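Local structure of transcriptional activator TenA-1 (Sulfolobus solfataricus P2, 2QZC) at residues I40-Y43 / Y44-D48. The protein is a putative TenA-like thiaminase, probably acting in the breakdown or salvage of thiamin compounds. Sequence-based numbering, arbitrary orientation. Where two conformers were deposited one is given.
Sequences IFRY and YLIQD. With IMD (imidazole), chain C.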
loop_
_atom_site.group_PDB
_atom_site.type_symbol
_atom_site.label_atom_id
_atom_site.label_comp_id
_atom_site.label_asym_id
_atom_site.label_seq_id
_atom_site.Cartn_x
_atom_site.Cartn_y
_atom_site.Cartn_z
ATOM N N ILE A 40 -14.841 -20.439 20.995
ATOM C CA ILE A 40 -15.072 -18.991 20.949
ATOM C C ILE A 40 -13.874 -18.334 20.303
ATOM O O ILE A 40 -14.034 -17.413 19.466
ATOM C CB ILE A 40 -15.416 -18.412 22.323
ATOM C CG1 ILE A 40 -16.824 -18.894 22.702
ATOM C CG2 ILE A 40 -15.344 -16.870 22.326
ATOM C CD1 ILE A 40 -17.285 -18.478 24.080
ATOM N N PHE A 41 -12.661 -18.759 20.663
ATOM C CA PHE A 41 -11.481 -18.176 20.028
ATOM C C PHE A 41 -11.456 -18.452 18.531
ATOM O O PHE A 41 -11.065 -17.579 17.728
ATOM C CB PHE A 41 -10.197 -18.715 20.661
ATOM C CG PHE A 41 -8.953 -18.024 20.162
ATOM C CD1 PHE A 41 -8.732 -16.689 20.475
ATOM C CD2 PHE A 41 -7.977 -18.726 19.481
ATOM C CE1 PHE A 41 -7.586 -16.050 20.049
ATOM C CE2 PHE A 41 -6.824 -18.077 19.069
ATOM C CZ PHE A 41 -6.636 -16.752 19.383
ATOM N N ARG A 42 -11.914 -19.634 18.106
ATOM C CA ARG A 42 -11.974 -19.979 16.694
ATOM C C ARG A 42 -12.939 -19.042 15.962
ATOM O O ARG A 42 -12.602 -18.515 14.900
ATOM C CB ARG A 42 -12.396 -21.432 16.509
ATOM C CG ARG A 42 -12.378 -21.864 15.105
ATOM C CD ARG A 42 -12.738 -23.349 14.915
ATOM N NE ARG A 42 -12.714 -23.682 13.490
ATOM C CZ ARG A 42 -13.754 -23.597 12.657
ATOM N NH1 ARG A 42 -14.954 -23.212 13.062
ATOM N NH2 ARG A 42 -13.578 -23.918 11.379
ATOM N N TYR A 43 -14.109 -18.818 16.550
ATOM C CA TYR A 43 -15.123 -17.910 15.987
ATOM C C TYR A 43 -14.465 -16.527 15.798
ATOM O O TYR A 43 -14.592 -15.876 14.713
ATOM C CB TYR A 43 -16.302 -17.776 16.938
ATOM C CG TYR A 43 -17.329 -16.758 16.523
ATOM C CD1 TYR A 43 -17.136 -15.402 16.762
ATOM C CD2 TYR A 43 -18.494 -17.140 15.851
ATOM C CE1 TYR A 43 -18.076 -14.475 16.379
ATOM C CE2 TYR A 43 -19.461 -16.202 15.463
ATOM C CZ TYR A 43 -19.226 -14.853 15.726
ATOM O OH TYR A 43 -20.152 -13.908 15.355
ATOM N N TYR A 44 -13.783 -16.060 16.851
ATOM C CA TYR A 44 -13.083 -14.757 16.833
ATOM C C TYR A 44 -12.063 -14.694 15.694
ATOM O O TYR A 44 -11.971 -13.705 14.930
ATOM C CB TYR A 44 -12.394 -14.467 18.200
ATOM C CG TYR A 44 -11.307 -13.422 18.101
ATOM C CD1 TYR A 44 -11.628 -12.065 17.991
ATOM C CD2 TYR A 44 -9.972 -13.793 18.082
ATOM C CE1 TYR A 44 -10.612 -11.124 17.833
ATOM C CE2 TYR A 44 -8.961 -12.859 17.959
ATOM C CZ TYR A 44 -9.291 -11.529 17.823
ATOM O OH TYR A 44 -8.269 -10.609 17.654
ATOM N N LEU A 45 -11.214 -15.723 15.594
ATOM C CA LEU A 45 -10.153 -15.733 14.582
ATOM C C LEU A 45 -10.695 -15.662 13.171
ATOM O O LEU A 45 -10.066 -15.018 12.284
ATOM C CB LEU A 45 -9.253 -16.965 14.678
ATOM C CG LEU A 45 -8.157 -16.885 15.713
ATOM C CD1 LEU A 45 -7.358 -18.206 15.586
ATOM C CD2 LEU A 45 -7.215 -15.635 15.588
ATOM N N ILE A 46 -11.829 -16.305 12.929
ATOM C CA ILE A 46 -12.450 -16.258 11.616
ATOM C C ILE A 46 -12.938 -14.832 11.330
ATOM O O ILE A 46 -12.621 -14.247 10.276
ATOM C CB ILE A 46 -13.575 -17.268 11.488
ATOM C CG1 ILE A 46 -13.026 -18.710 11.562
ATOM C CG2 ILE A 46 -14.351 -17.071 10.180
ATOM C CD1 ILE A 46 -14.168 -19.759 11.800
ATOM N N GLN A 47 -13.615 -14.214 12.303
ATOM C CA GLN A 47 -14.035 -12.814 12.113
ATOM C C GLN A 47 -12.837 -11.892 11.942
ATOM O O GLN A 47 -12.866 -10.965 11.113
ATOM C CB GLN A 47 -14.901 -12.322 13.292
ATOM C CG GLN A 47 -16.259 -12.979 13.345
ATOM C CD GLN A 47 -17.090 -12.795 12.103
ATOM O OE1 GLN A 47 -17.387 -11.656 11.711
ATOM N NE2 GLN A 47 -17.430 -13.917 11.425
ATOM N N ASP A 48 -11.778 -12.106 12.722
ATOM C CA ASP A 48 -10.578 -11.293 12.595
ATOM C C ASP A 48 -9.928 -11.469 11.216
ATOM O O ASP A 48 -9.416 -10.490 10.647
ATOM C CB ASP A 48 -9.599 -11.609 13.736
ATOM C CG ASP A 48 -8.333 -10.828 13.655
ATOM O OD1 ASP A 48 -8.400 -9.607 13.850
ATOM O OD2 ASP A 48 -7.277 -11.449 13.401
HETATM N N1 IMD C . -9.925 -5.454 15.838
HETATM C C2 IMD C . -8.919 -6.219 15.481
HETATM N N3 IMD C . -9.428 -7.321 14.962
HETATM C C4 IMD C . -10.760 -7.226 14.956
HETATM C C5 IMD C . -11.095 -6.019 15.513
HETATM O O HOH W 1 -16.768 -16.430 12.803
#
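Phe41 and Leu45, one helical turn apart, make the closest apolar contact. Leu45 CG stands over one face of the Phe41 ring, off toward the rim and 4.1 Å from its centroid, in a CH-pi contact, while Leu45 CD1 comes to 3.5 Å from Phe41 CE2. With CG anti to the backbone N (chi1 -173°), Phe41 leans along the helix toward this partner and also toward Tyr44, whose CD2 lies 3.8 Å from Phe41 CE1. These two rings meet obliquely, their planes 32° apart. Tyr156 and Trp159 of helix 154-164 meet the Phe41 ring edge-to-face, so an alanine here would probably leave a gap between this helix and helix 154-164 and strip Leu45 of its aromatic cover. On another side of the helix, Ile46 CD1 sits over one face of the Arg42 guanidinium, 3.8 Å from NH1; the arginine, extended from CG to NE, hydrogen-bonds through NE to Leu96 O and through NH2 to Asp97 O.

All this belongs to helix 38-63 of the all-helical, heme oxygenase-like fold found in the TenA family. Five i to i+4 backbone bonds carry the turns, from Tyr44 N to Ile40 O through to Asp48 N to Tyr44 O.

Among the polar side chains, Gln47 CG, anti to its carbonyl carbon, lies 3.8 Å from Tyr43 CE1, and the bend at chi2 then turns the amide. A water donates to Tyr43 O and accepts from Gln47 NE2, at 2.9 Å from each, and lies over one face of the Tyr43 ring. Gly107, Asn109 and Asn112 hold the Gln47 amide through both its oxygen and its nitrogen. Tyr44 OH is hydrogen-bonded to Tyr141 OH. Asp48 OD1 accepts a nearly straight bond from imidazole N3 (2.7 Å, 164°), and Glu199 binds the same imidazole, probably a crystallisation additive.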